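Local coordinates for B-agarase (Saccharophagus degradans, PDB 4BQ2), which hydrolyses the beta-1,4 galactosidic linkages of agarose as a family 50 exo-beta-agarase, probably working from chain ends, at residues F19-A24 / K47-T52; T84-D89 / L171-A176; S377-N382 / V723-Y728; M454-D459 / V518-A523; Y701-L706 / N715-F720. One frame throughout, in Å; residues are numbered along the deposited sequence. Where two conformers were deposited one is given.

Contact 1 of 5, residues F19-A24 / K47-T52; sequences FLNARA and KQHSYT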
# COMPACT_ATOMS: atom_id res chain seq x y z
N PHE A 19 7.39 1.03 29.12
CA PHE A 19 7.92 0.02 28.21
C PHE A 19 6.89 -1.04 27.87
O PHE A 19 6.31 -1.66 28.77
CB PHE A 19 9.23 -0.53 28.75
CG PHE A 19 10.23 0.56 29.02
CD1 PHE A 19 10.81 1.26 27.94
CD2 PHE A 19 10.53 0.96 30.31
CE1 PHE A 19 11.70 2.30 28.17
CE2 PHE A 19 11.43 1.99 30.55
CZ PHE A 19 12.01 2.68 29.48
N LEU A 20 6.64 -1.20 26.57
CA LEU A 20 5.66 -2.14 26.04
C LEU A 20 6.39 -3.35 25.50
O LEU A 20 7.08 -3.24 24.47
CB LEU A 20 4.88 -1.53 24.87
CG LEU A 20 4.21 -0.16 25.00
CD1 LEU A 20 2.95 -0.17 24.16
CD2 LEU A 20 3.87 0.18 26.44
N ASN A 21 6.24 -4.48 26.18
CA ASN A 21 6.89 -5.71 25.79
C ASN A 21 8.34 -5.49 25.38
O ASN A 21 8.78 -5.89 24.28
CB ASN A 21 6.09 -6.38 24.69
CG ASN A 21 4.84 -7.02 25.24
OD1 ASN A 21 4.93 -7.99 26.00
ND2 ASN A 21 3.70 -6.50 24.87
N ALA A 22 9.06 -4.87 26.30
CA ALA A 22 10.42 -4.47 26.07
C ALA A 22 11.11 -4.37 27.41
O ALA A 22 10.47 -4.06 28.41
CB ALA A 22 10.45 -3.12 25.36
N ARG A 23 12.42 -4.62 27.43
CA ARG A 23 13.26 -4.37 28.61
C ARG A 23 14.17 -3.17 28.34
O ARG A 23 14.73 -3.04 27.25
CB ARG A 23 14.17 -5.58 28.89
CG ARG A 23 13.46 -6.88 29.24
CD ARG A 23 14.47 -8.02 29.44
NE ARG A 23 13.81 -9.18 30.04
CZ ARG A 23 13.34 -10.21 29.36
NH1 ARG A 23 13.45 -10.26 28.03
NH2 ARG A 23 12.75 -11.22 29.99
N ALA A 24 14.32 -2.30 29.34
CA ALA A 24 15.09 -1.07 29.19
C ALA A 24 16.23 -1.04 30.18
O ALA A 24 16.07 -1.53 31.31
CB ALA A 24 14.18 0.11 29.44
N LYS A 47 9.75 -10.49 18.46
CA LYS A 47 9.42 -11.78 17.84
C LYS A 47 8.09 -12.30 18.42
O LYS A 47 7.19 -12.69 17.65
CB LYS A 47 10.53 -12.82 17.96
CG LYS A 47 10.18 -14.13 17.23
CD LYS A 47 11.34 -15.12 17.25
CE LYS A 47 10.94 -16.40 16.51
NZ LYS A 47 12.13 -16.91 15.77
N GLN A 48 7.94 -12.28 19.75
CA GLN A 48 6.75 -12.89 20.40
C GLN A 48 5.52 -11.97 20.36
O GLN A 48 4.39 -12.45 20.35
CB GLN A 48 7.01 -13.31 21.86
CG GLN A 48 7.91 -14.53 22.03
CD GLN A 48 7.41 -15.76 21.26
OE1 GLN A 48 6.23 -16.15 21.36
NE2 GLN A 48 8.30 -16.35 20.46
N HIS A 49 5.75 -10.66 20.34
CA HIS A 49 4.71 -9.66 20.57
C HIS A 49 4.64 -8.68 19.38
O HIS A 49 5.67 -8.20 18.89
CB HIS A 49 4.98 -8.89 21.86
CG HIS A 49 4.93 -9.76 23.09
ND1 HIS A 49 6.05 -10.29 23.68
CD2 HIS A 49 3.88 -10.18 23.84
CE1 HIS A 49 5.71 -11.00 24.75
NE2 HIS A 49 4.39 -10.95 24.86
N SER A 50 3.42 -8.38 18.96
CA SER A 50 3.20 -7.68 17.71
C SER A 50 3.30 -6.16 17.87
O SER A 50 3.40 -5.42 16.87
CB SER A 50 1.84 -8.08 17.11
OG SER A 50 0.82 -7.55 17.90
N TYR A 51 3.25 -5.67 19.11
CA TYR A 51 3.42 -4.25 19.37
C TYR A 51 4.38 -4.10 20.53
O TYR A 51 4.08 -4.54 21.63
CB TYR A 51 2.09 -3.54 19.69
CG TYR A 51 2.25 -2.04 19.72
CD1 TYR A 51 2.70 -1.40 20.86
CD2 TYR A 51 1.96 -1.26 18.59
CE1 TYR A 51 2.88 -0.03 20.90
CE2 TYR A 51 2.12 0.13 18.62
CZ TYR A 51 2.59 0.72 19.79
OH TYR A 51 2.79 2.07 19.91
N THR A 52 5.53 -3.47 20.28
CA THR A 52 6.57 -3.33 21.31
C THR A 52 7.16 -1.91 21.23
O THR A 52 6.99 -1.21 20.21
CB THR A 52 7.69 -4.37 21.08
OG1 THR A 52 8.37 -4.08 19.85
CG2 THR A 52 7.10 -5.79 20.99

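Contact 2 of 5, residues T84-D89 / L171-A176; sequences TQFYLD and LSVQSA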
# COMPACT_ATOMS: atom_id res chain seq x y z
N THR A 84 15.90 -1.99 12.36
CA THR A 84 14.66 -1.74 13.06
C THR A 84 13.91 -0.62 12.38
O THR A 84 14.46 0.45 12.16
CB THR A 84 14.97 -1.27 14.53
OG1 THR A 84 15.80 -2.22 15.17
CG2 THR A 84 13.69 -1.07 15.33
N GLN A 85 12.64 -0.86 12.04
CA GLN A 85 11.78 0.21 11.54
C GLN A 85 10.98 0.72 12.75
O GLN A 85 10.15 -0.02 13.32
CB GLN A 85 10.85 -0.26 10.41
CG GLN A 85 9.84 0.82 10.02
CD GLN A 85 8.90 0.42 8.92
OE1 GLN A 85 8.93 -0.73 8.45
NE2 GLN A 85 8.00 1.33 8.54
N PHE A 86 11.26 1.95 13.16
CA PHE A 86 10.51 2.60 14.22
C PHE A 86 9.34 3.38 13.64
O PHE A 86 9.49 4.12 12.63
CB PHE A 86 11.42 3.59 14.98
CG PHE A 86 11.91 3.09 16.29
CD1 PHE A 86 11.14 2.16 17.04
CD2 PHE A 86 13.10 3.56 16.83
CE1 PHE A 86 11.57 1.73 18.30
CE2 PHE A 86 13.54 3.13 18.07
CZ PHE A 86 12.79 2.20 18.80
N TYR A 87 8.19 3.26 14.31
CA TYR A 87 7.07 4.14 14.11
C TYR A 87 7.11 5.18 15.20
O TYR A 87 7.17 4.81 16.37
CB TYR A 87 5.76 3.36 14.17
CG TYR A 87 5.57 2.45 12.96
CD1 TYR A 87 6.08 1.16 12.96
CD2 TYR A 87 4.91 2.90 11.83
CE1 TYR A 87 5.92 0.31 11.85
CE2 TYR A 87 4.74 2.08 10.71
CZ TYR A 87 5.25 0.79 10.74
OH TYR A 87 5.06 -0.02 9.63
N LEU A 88 7.15 6.46 14.82
CA LEU A 88 7.13 7.53 15.79
C LEU A 88 5.72 8.13 15.72
O LEU A 88 5.32 8.63 14.67
CB LEU A 88 8.20 8.59 15.45
CG LEU A 88 8.00 9.91 16.20
CD1 LEU A 88 8.39 9.74 17.66
CD2 LEU A 88 8.78 11.07 15.52
N ASP A 89 4.98 8.01 16.83
CA ASP A 89 3.65 8.60 16.94
C ASP A 89 3.72 9.64 18.03
O ASP A 89 4.17 9.35 19.13
CB ASP A 89 2.63 7.53 17.34
CG ASP A 89 2.38 6.51 16.23
OD1 ASP A 89 1.56 6.83 15.34
OD2 ASP A 89 3.00 5.41 16.24
N LEU A 171 7.70 5.44 20.42
CA LEU A 171 8.53 4.74 19.44
C LEU A 171 8.21 3.25 19.50
O LEU A 171 8.40 2.62 20.53
CB LEU A 171 10.03 4.97 19.69
CG LEU A 171 10.60 6.33 19.26
CD1 LEU A 171 12.02 6.50 19.78
CD2 LEU A 171 10.58 6.54 17.75
N SER A 172 7.72 2.68 18.40
CA SER A 172 7.29 1.30 18.42
C SER A 172 7.82 0.47 17.26
O SER A 172 8.06 0.99 16.17
CB SER A 172 5.76 1.17 18.46
OG SER A 172 5.11 1.88 17.38
N VAL A 173 7.92 -0.83 17.52
CA VAL A 173 8.22 -1.84 16.53
C VAL A 173 7.01 -2.77 16.41
O VAL A 173 6.56 -3.34 17.41
CB VAL A 173 9.48 -2.60 16.96
CG1 VAL A 173 9.61 -3.94 16.24
CG2 VAL A 173 10.73 -1.75 16.76
N GLN A 174 6.49 -2.94 15.18
CA GLN A 174 5.18 -3.57 14.93
C GLN A 174 5.29 -4.78 14.00
O GLN A 174 5.97 -4.71 12.97
CB GLN A 174 4.23 -2.53 14.33
CG GLN A 174 4.02 -1.35 15.27
CD GLN A 174 3.15 -0.24 14.72
OE1 GLN A 174 2.37 -0.41 13.77
NE2 GLN A 174 3.28 0.93 15.33
N SER A 175 4.63 -5.89 14.37
CA SER A 175 4.60 -7.10 13.56
C SER A 175 5.96 -7.51 12.98
O SER A 175 6.07 -7.81 11.80
CB SER A 175 3.58 -6.96 12.42
OG SER A 175 2.26 -6.90 12.98
N ALA A 176 6.99 -7.49 13.82
CA ALA A 176 8.30 -7.96 13.44
C ALA A 176 8.37 -9.49 13.42
O ALA A 176 7.48 -10.18 13.99
CB ALA A 176 9.34 -7.39 14.42
O HOH W 1 8.34 -1.99 13.08
O HOH W 2 4.77 4.59 17.83

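Contact 3 of 5, residues S377-N382 / V723-Y728; sequences SFYSAN and VTDTPY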
# COMPACT_ATOMS: atom_id res chain seq x y z
N SER A 377 5.62 9.98 -18.01
CA SER A 377 6.18 8.71 -17.58
C SER A 377 7.64 8.59 -18.00
O SER A 377 7.94 8.22 -19.15
CB SER A 377 5.36 7.51 -18.12
OG SER A 377 6.01 6.31 -17.69
N PHE A 378 8.54 8.89 -17.08
CA PHE A 378 9.97 8.71 -17.32
C PHE A 378 10.33 7.23 -17.57
O PHE A 378 11.16 6.92 -18.43
CB PHE A 378 10.79 9.30 -16.18
CG PHE A 378 10.78 10.80 -16.18
CD1 PHE A 378 11.68 11.51 -16.99
CD2 PHE A 378 9.88 11.51 -15.39
CE1 PHE A 378 11.65 12.91 -16.99
CE2 PHE A 378 9.86 12.90 -15.39
CZ PHE A 378 10.74 13.59 -16.19
N TYR A 379 9.69 6.33 -16.83
CA TYR A 379 9.90 4.88 -17.05
C TYR A 379 9.59 4.49 -18.51
O TYR A 379 10.39 3.83 -19.18
CB TYR A 379 9.06 4.04 -16.05
CG TYR A 379 9.28 2.54 -16.15
CD1 TYR A 379 10.32 1.92 -15.49
CD2 TYR A 379 8.42 1.75 -16.92
CE1 TYR A 379 10.52 0.55 -15.58
CE2 TYR A 379 8.62 0.37 -17.03
CZ TYR A 379 9.67 -0.22 -16.35
OH TYR A 379 9.86 -1.58 -16.46
N SER A 380 8.43 4.90 -19.00
CA SER A 380 8.05 4.61 -20.39
C SER A 380 9.08 5.20 -21.39
O SER A 380 9.51 4.50 -22.34
CB SER A 380 6.64 5.13 -20.68
OG SER A 380 6.18 4.67 -21.93
N ALA A 381 9.52 6.43 -21.12
CA ALA A 381 10.53 7.08 -21.94
C ALA A 381 11.81 6.26 -21.91
O ALA A 381 12.43 6.06 -22.93
CB ALA A 381 10.76 8.53 -21.47
N ASN A 382 12.18 5.74 -20.75
CA ASN A 382 13.40 4.94 -20.65
C ASN A 382 13.27 3.60 -21.39
O ASN A 382 14.27 3.09 -21.89
CB ASN A 382 13.82 4.74 -19.17
CG ASN A 382 14.32 6.04 -18.53
OD1 ASN A 382 14.89 6.91 -19.22
ND2 ASN A 382 14.11 6.19 -17.21
N VAL A 723 13.44 3.52 -12.09
CA VAL A 723 12.82 4.34 -13.15
C VAL A 723 13.49 4.13 -14.52
O VAL A 723 12.89 4.40 -15.57
CB VAL A 723 12.79 5.84 -12.76
CG1 VAL A 723 14.20 6.40 -12.74
CG2 VAL A 723 11.88 6.66 -13.67
N THR A 724 14.74 3.67 -14.53
CA THR A 724 15.47 3.38 -15.77
C THR A 724 15.25 1.94 -16.29
O THR A 724 15.93 1.50 -17.26
CB THR A 724 16.97 3.64 -15.60
OG1 THR A 724 17.54 2.64 -14.76
CG2 THR A 724 17.23 5.02 -14.99
N ASP A 725 14.32 1.22 -15.64
CA ASP A 725 14.05 -0.19 -15.95
C ASP A 725 15.25 -1.09 -15.62
O ASP A 725 15.50 -2.09 -16.29
CB ASP A 725 13.62 -0.35 -17.41
CG ASP A 725 13.10 -1.73 -17.71
OD1 ASP A 725 12.30 -2.27 -16.90
OD2 ASP A 725 13.52 -2.26 -18.76
N THR A 726 16.01 -0.71 -14.61
CA THR A 726 17.18 -1.52 -14.20
C THR A 726 16.82 -2.28 -12.94
O THR A 726 16.41 -1.65 -11.95
CB THR A 726 18.44 -0.65 -13.94
OG1 THR A 726 18.75 0.08 -15.14
CG2 THR A 726 19.66 -1.53 -13.58
N PRO A 727 17.02 -3.60 -12.94
CA PRO A 727 16.63 -4.37 -11.76
C PRO A 727 17.49 -4.04 -10.55
O PRO A 727 18.68 -3.82 -10.69
CB PRO A 727 16.93 -5.80 -12.16
CG PRO A 727 16.71 -5.79 -13.65
CD PRO A 727 17.33 -4.48 -14.08
N TYR A 728 16.87 -4.02 -9.36
CA TYR A 728 17.66 -4.08 -8.13
C TYR A 728 18.12 -5.50 -7.99
O TYR A 728 17.30 -6.38 -7.70
CB TYR A 728 16.78 -3.73 -6.94
CG TYR A 728 16.31 -2.30 -6.94
CD1 TYR A 728 17.16 -1.29 -6.46
CD2 TYR A 728 15.06 -1.94 -7.44
CE1 TYR A 728 16.73 0.04 -6.43
CE2 TYR A 728 14.63 -0.61 -7.43
CZ TYR A 728 15.49 0.37 -6.92
OH TYR A 728 15.13 1.69 -6.88

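Contact 4 of 5, residues M454-D459 / V518-A523; sequences MPDVFD and VPTRQA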
# COMPACT_ATOMS: atom_id res chain seq x y z
N MET A 454 -18.45 3.64 -0.50
CA MET A 454 -18.81 2.22 -0.55
C MET A 454 -20.09 2.01 -1.35
O MET A 454 -20.99 2.88 -1.35
CB MET A 454 -18.93 1.68 0.88
CG MET A 454 -17.59 1.58 1.58
SD MET A 454 -16.50 0.33 0.82
CE MET A 454 -17.25 -1.17 1.46
N PRO A 455 -20.19 0.86 -2.06
CA PRO A 455 -21.34 0.63 -2.89
C PRO A 455 -22.57 0.24 -2.09
O PRO A 455 -22.44 -0.43 -1.07
CB PRO A 455 -20.89 -0.57 -3.77
CG PRO A 455 -19.93 -1.32 -2.90
CD PRO A 455 -19.18 -0.21 -2.18
N ASP A 456 -23.74 0.65 -2.55
CA ASP A 456 -24.98 0.09 -2.00
C ASP A 456 -25.26 -1.20 -2.72
O ASP A 456 -25.82 -1.21 -3.81
CB ASP A 456 -26.19 1.03 -2.15
CG ASP A 456 -27.39 0.53 -1.37
OD1 ASP A 456 -27.54 -0.71 -1.30
OD2 ASP A 456 -28.15 1.34 -0.78
N VAL A 457 -24.86 -2.30 -2.10
CA VAL A 457 -24.84 -3.61 -2.73
C VAL A 457 -26.23 -4.20 -2.85
O VAL A 457 -26.39 -5.26 -3.45
CB VAL A 457 -23.92 -4.56 -1.95
CG1 VAL A 457 -22.48 -4.07 -2.05
CG2 VAL A 457 -24.34 -4.65 -0.47
N PHE A 458 -27.23 -3.54 -2.25
CA PHE A 458 -28.63 -3.95 -2.41
C PHE A 458 -29.34 -3.21 -3.56
O PHE A 458 -30.46 -3.57 -3.95
CB PHE A 458 -29.38 -3.77 -1.07
CG PHE A 458 -29.01 -4.81 -0.04
CD1 PHE A 458 -29.67 -6.04 -0.01
CD2 PHE A 458 -28.04 -4.56 0.90
CE1 PHE A 458 -29.33 -7.01 0.95
CE2 PHE A 458 -27.70 -5.51 1.84
CZ PHE A 458 -28.35 -6.74 1.86
N ASP A 459 -28.71 -2.17 -4.10
CA ASP A 459 -29.21 -1.48 -5.29
C ASP A 459 -29.05 -2.42 -6.50
O ASP A 459 -27.95 -2.94 -6.75
CB ASP A 459 -28.43 -0.16 -5.46
CG ASP A 459 -28.86 0.65 -6.69
OD1 ASP A 459 -29.76 0.21 -7.44
OD2 ASP A 459 -28.25 1.71 -6.92
N VAL A 518 -32.86 4.13 -0.25
CA VAL A 518 -31.56 3.57 0.26
C VAL A 518 -31.72 2.07 0.47
O VAL A 518 -32.10 1.59 1.57
CB VAL A 518 -31.06 4.28 1.55
CG1 VAL A 518 -29.63 3.88 1.93
CG2 VAL A 518 -31.09 5.80 1.38
N PRO A 519 -31.47 1.29 -0.60
CA PRO A 519 -31.69 -0.15 -0.53
C PRO A 519 -31.01 -0.85 0.65
O PRO A 519 -31.63 -1.71 1.28
CB PRO A 519 -31.11 -0.64 -1.86
CG PRO A 519 -31.49 0.48 -2.79
CD PRO A 519 -31.26 1.74 -1.99
N THR A 520 -29.76 -0.48 0.96
CA THR A 520 -29.04 -1.13 2.08
C THR A 520 -29.74 -0.79 3.42
O THR A 520 -29.82 -1.61 4.33
CB THR A 520 -27.52 -0.75 2.09
OG1 THR A 520 -26.83 -1.38 0.98
CG2 THR A 520 -26.86 -1.17 3.36
N ARG A 521 -30.24 0.43 3.52
CA ARG A 521 -30.99 0.84 4.75
C ARG A 521 -32.31 0.06 4.84
O ARG A 521 -32.69 -0.40 5.94
CB ARG A 521 -31.22 2.35 4.79
CG ARG A 521 -31.97 2.88 6.04
CD ARG A 521 -31.35 2.42 7.34
NE ARG A 521 -31.69 3.27 8.51
CZ ARG A 521 -32.85 3.26 9.17
NH1 ARG A 521 -33.86 2.51 8.76
NH2 ARG A 521 -33.01 4.04 10.23
N GLN A 522 -32.97 -0.15 3.71
CA GLN A 522 -34.17 -1.00 3.69
C GLN A 522 -33.84 -2.41 4.16
O GLN A 522 -34.59 -3.02 4.96
CB GLN A 522 -34.82 -1.04 2.31
CG GLN A 522 -35.36 0.32 1.85
CD GLN A 522 -35.49 0.43 0.34
OE1 GLN A 522 -35.57 -0.57 -0.35
NE2 GLN A 522 -35.52 1.66 -0.17
N ALA A 523 -32.72 -2.95 3.67
CA ALA A 523 -32.31 -4.29 4.11
C ALA A 523 -32.05 -4.28 5.63
O ALA A 523 -32.47 -5.20 6.32
CB ALA A 523 -31.05 -4.73 3.37

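Contact 5 of 5, residues Y701-L706 / N715-F720; sequences YMDSPL and NYNVGF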
# COMPACT_ATOMS: atom_id res chain seq x y z
N TYR A 701 6.06 -3.88 -9.47
CA TYR A 701 7.16 -4.20 -10.40
C TYR A 701 8.20 -3.05 -10.44
O TYR A 701 9.40 -3.30 -10.39
CB TYR A 701 6.55 -4.42 -11.80
CG TYR A 701 7.48 -4.85 -12.91
CD1 TYR A 701 8.69 -5.48 -12.66
CD2 TYR A 701 7.08 -4.69 -14.26
CE1 TYR A 701 9.52 -5.87 -13.71
CE2 TYR A 701 7.87 -5.13 -15.30
CZ TYR A 701 9.09 -5.71 -15.03
OH TYR A 701 9.87 -6.13 -16.12
N MET A 702 7.72 -1.81 -10.57
CA MET A 702 8.63 -0.65 -10.75
C MET A 702 8.53 0.27 -9.55
O MET A 702 7.49 0.29 -8.91
CB MET A 702 8.22 0.13 -12.00
CG MET A 702 8.22 -0.71 -13.27
SD MET A 702 6.61 -0.92 -14.09
CE MET A 702 6.07 0.74 -14.49
N ASP A 703 9.58 1.04 -9.26
CA ASP A 703 9.46 2.11 -8.27
C ASP A 703 8.36 3.03 -8.72
O ASP A 703 8.17 3.24 -9.93
CB ASP A 703 10.75 2.95 -8.17
CG ASP A 703 11.90 2.22 -7.52
OD1 ASP A 703 11.66 1.28 -6.71
OD2 ASP A 703 13.06 2.57 -7.86
N SER A 704 7.67 3.63 -7.76
CA SER A 704 6.82 4.77 -8.04
C SER A 704 7.74 5.95 -8.42
O SER A 704 8.87 6.00 -7.94
CB SER A 704 6.01 5.21 -6.81
OG SER A 704 5.44 4.15 -6.10
N PRO A 705 7.25 6.89 -9.26
CA PRO A 705 7.98 8.11 -9.60
C PRO A 705 8.51 8.85 -8.37
O PRO A 705 7.85 8.87 -7.34
CB PRO A 705 6.93 8.95 -10.31
CG PRO A 705 6.03 7.93 -10.96
CD PRO A 705 5.95 6.82 -9.96
N LEU A 706 9.71 9.40 -8.47
CA LEU A 706 10.34 10.15 -7.39
C LEU A 706 9.44 11.27 -6.84
O LEU A 706 9.42 11.55 -5.64
CB LEU A 706 11.65 10.75 -7.91
CG LEU A 706 12.53 11.51 -6.90
CD1 LEU A 706 13.24 10.58 -5.94
CD2 LEU A 706 13.55 12.34 -7.65
N ASN A 715 5.44 7.85 -3.64
CA ASN A 715 6.74 8.08 -4.26
C ASN A 715 7.78 7.12 -3.72
O ASN A 715 8.86 7.54 -3.32
CB ASN A 715 7.18 9.57 -4.07
CG ASN A 715 7.35 9.98 -2.60
OD1 ASN A 715 6.83 9.33 -1.68
ND2 ASN A 715 8.10 11.06 -2.37
N TYR A 716 7.44 5.83 -3.70
CA TYR A 716 8.18 4.84 -2.93
C TYR A 716 9.22 4.00 -3.69
O TYR A 716 9.03 3.69 -4.87
CB TYR A 716 7.16 3.83 -2.34
CG TYR A 716 6.03 4.36 -1.48
CD1 TYR A 716 6.16 5.56 -0.75
CD2 TYR A 716 4.85 3.61 -1.32
CE1 TYR A 716 5.13 6.02 0.06
CE2 TYR A 716 3.83 4.05 -0.49
CZ TYR A 716 3.96 5.24 0.20
OH TYR A 716 2.94 5.67 1.04
N ASN A 717 10.23 3.52 -2.96
CA ASN A 717 11.18 2.53 -3.48
C ASN A 717 10.62 1.15 -3.30
O ASN A 717 11.07 0.41 -2.45
CB ASN A 717 12.56 2.65 -2.81
CG ASN A 717 13.52 1.53 -3.22
OD1 ASN A 717 13.50 1.02 -4.39
ND2 ASN A 717 14.32 1.09 -2.29
N VAL A 718 9.63 0.79 -4.12
CA VAL A 718 8.95 -0.47 -3.93
C VAL A 718 9.09 -1.36 -5.16
O VAL A 718 8.42 -2.39 -5.25
CB VAL A 718 7.48 -0.25 -3.51
CG1 VAL A 718 7.46 0.40 -2.13
CG2 VAL A 718 6.71 0.60 -4.51
N GLY A 719 9.99 -0.97 -6.08
CA GLY A 719 10.16 -1.72 -7.34
C GLY A 719 11.16 -2.86 -7.23
O GLY A 719 12.07 -2.83 -6.39
N PHE A 720 10.96 -3.88 -8.06
CA PHE A 720 12.07 -4.78 -8.45
C PHE A 720 12.96 -4.11 -9.50
O PHE A 720 14.10 -4.50 -9.68
CB PHE A 720 11.53 -6.14 -8.95
CG PHE A 720 11.48 -7.18 -7.87
CD1 PHE A 720 10.70 -6.98 -6.73
CD2 PHE A 720 12.25 -8.34 -7.98
CE1 PHE A 720 10.66 -7.96 -5.73
CE2 PHE A 720 12.21 -9.31 -6.98
CZ PHE A 720 11.43 -9.12 -5.85
O HOH W 3 10.76 6.42 -5.79
O HOH W 4 10.71 9.62 -3.72

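Contact 1 of 5, residues F19-A24 / K47-T52
Asn21 lays its carboxamide flat over the imidazole of His49. The two planes are only 17° apart, a stack in which the side chains cross at about a right angle. Asn21 OD1 sits over the ring centre, 3.2 Å from His49 NE2, but it approaches the nitrogen from above the ring and makes no hydrogen bond. Asn21 CB joins in with a CH-pi contact, 4.2 Å from the centroid of the His49 ring. In both residues CG lies beside the backbone N, opposite the carbonyl carbon (chi1 -75° in Asn21, -63° in His49), and this brings the two flat groups face to face. All this happens at the surface of the agarase CBM-like domain, where strand 17-20 runs antiparallel to strand 51-56 and Asn21 is the single residue between strands 17-20 and 22-30. Thr52 CG2 touches Asn21, 3.9 Å from Asn21 CB, while the threonine hydroxyl bonds to the carbonyl of Val173. Thr52 CA makes a CA-H...O contact of 3.2 Å to Leu20 O. Leu20 CD1 comes in at the edge of the Tyr51 ring, near its plane; Leu20 has two modelled conformers, so the 3.3 Å between Leu20 CD1 and Tyr51 CE1 is doubtful.

Contact 2 of 5, residues T84-D89 / L171-A176
Tyr87 and Ser172 form an antiparallel hydrogen-bonded pair joining strands 84-92 and 166-174 in the beta-rich CBM-like domain: Tyr87 N reaches Ser172 O at 2.9 Å, and Ser172 N returns to Tyr87 O. On the side of this pair Gln174 runs out extended across the Tyr87 ring. Its CB lies 4.1 Å from Tyr87 CE1, CG passes near Tyr87 CD1, and CD settles over the ring face, 3.7 Å from Tyr87 CD1. The amide is nearly parallel to the ring, 18° off, with OE1 offset toward the rim and NE2 beyond the rim on the CB side, 3.6 Å from Tyr87 CG. From there NE2 donates in its own plane to Ser172 OG at 2.9 Å, which fixes the amide's rotation. On the sheet face that carries Phe86, Leu88 and Leu171, Leu171 CB sits over the centre of the Phe86 ring, 3.9 Å from its centroid, and Leu171 CD2 touches Leu88 CD1. Farther along, a water bridges the two strands, donating to Gln85 O at 2.7 Å and accepting from Gln174 N at 3.0 Å.

Contact 3 of 5, residues S377-N382 / V723-Y728
The Tyr379 ring and the Asp725 carboxylate stand at 90° to each other, and neither Asp725 OD1 nor Val723 O meets the ring squarely: both approach it obliquely. The third flat group, the Asn382 amide, has Val723 O exactly in its plane. Its ND2 donates there at 2.7 Å with a nearly straight N-H...O angle of 170°, although on the acceptor side the nitrogen lies well above the carbonyl plane. The same Val723 O also takes a CA-H...O contact from Tyr379 CA at 3.4 Å, so the carbonyl has one strong donor and a weaker C-H contact, from residues about one helical turn apart. These residues belong to the start of helix 378-387, where Ser377 OG caps Ser380 N, and to the long loop between strand 693-699 and helix 729-739; the contact thus fastens that loop to a helix more than 300 residues earlier in the chain. Tyr379 has CG anti to its own N (chi1 -177°), which sends the phenol along the loop until Tyr379 OH reaches Asp725 OD1 at 2.6 Å, a weak hydrogen bond by its geometry. Trp399 is a further partner of the hydroxyl, while Arg406 and Lys386 form salt bridges with the Asp725 carboxylate, probably keeping it ionised although buried. Against the first turn of the helix, Val723 CG2 packs on Phe378 CB at 3.8 Å, and Val723 N binds a glycerol, probably from the crystallisation liquor.

Contact 4 of 5, residues M454-D459 / V518-A523
The Asp456 and Thr520 side chains lie alongside each other, running opposite ways, so that the carboxylate lies against both the hydroxyl and the backbone N of the threonine. Asp456 OD2 takes Thr520 N on its syn lone pair at 3.0 Å, while Thr520 OG1 donates to Asp456 OD1; that bond is modelled at 2.5 Å, so short that its exact length is doubtful. A chi1 of -170° swings the Asp456 carboxylate away from its backbone N and lets OD1 also face its own chain, where Phe458 N donates at 3.0 Å and completes an Asx turn within the type I turn 456-459. The Phe458 ring is set against helix 519-532 by two neighbours of different kind. Ala523 CB sits over the middle of one face, 3.6 Å from the Phe458 centroid and only 6° off the normal, and Thr520 OG1 lies at the edge, in the ring plane, 3.4 Å from Phe458 CD2. Pro519 packs against the turn, its CB 3.7 Å from Phe458 CB. The contact joins the segment leading from strand 454-455 into helix 460-477 to the start of helix 519-532. With Thr520 N, Thr520 OG1 and Phe458 N all donating to it, the carboxylate's negative charge is probably stabilised.

Contact 5 of 5, residues Y701-L706 / N715-F720
A long loop leaves strand 693-699 and folds back on itself beside a bound glycerol, probably from the crystallisation liquor, which may mark a pocket. Asp703, on limb 701-706, reaches across to the other limb. With CG beside its backbone N (chi1 -71°), it extends OD1 to Gly719 N at 2.9 Å, met on the anti side and 21° out of the carboxylate plane; OD2 goes instead to Tyr728 OH and the glycerol. Asn717, the centre of an inverse gamma turn, lies alongside, pointing the same way, its amide turned 76° from the carboxylate. Asn717 OD1 is 3.0 Å from Asp703 OD1, two acceptors that share no proton, while Asn717 ND2 donates to the carbonyl of Ala657. On one side of Asp703, Ser704 N bonds to Tyr716 O at 3.2 Å; on the other, Phe720 N makes a weak bond to Tyr701 O. Without a beta carbon, Gly719 lets its CA come within 3.4 Å of Met702 C. At the far end a water donates both to Leu706 O, at 3.0 Å, and to Asn715 O, at 2.8 Å. A loop like this, between a parallel strand and helix 729-739, is consistent with the (beta/alpha)-barrel catalytic domains of such glycoside hydrolases.

Contacts 1 and 2 come first along the chain, about 10 Å apart between centres, and meet in the CBM-like domain, where strands 51-56 and 166-174 are neighbours: Thr52 O probably bonds to Val173 N. Contact 5 is nested inside the chain loop closed by contact 3, again with centres about 10 Å apart; both use the loop between strand 693-699 and helix 729-739, and Tyr728 of contact 3 reaches Asp703 and Phe720 of contact 5. Contact 4 is also nested within contact 3, yet lies about 44 Å from it, centre to centre, across the molecule's middle. Contacts 2 and 5 approach within about 10 Å at their nearest atoms, so the CBM-like domain lies close to the loop after strand 693-699.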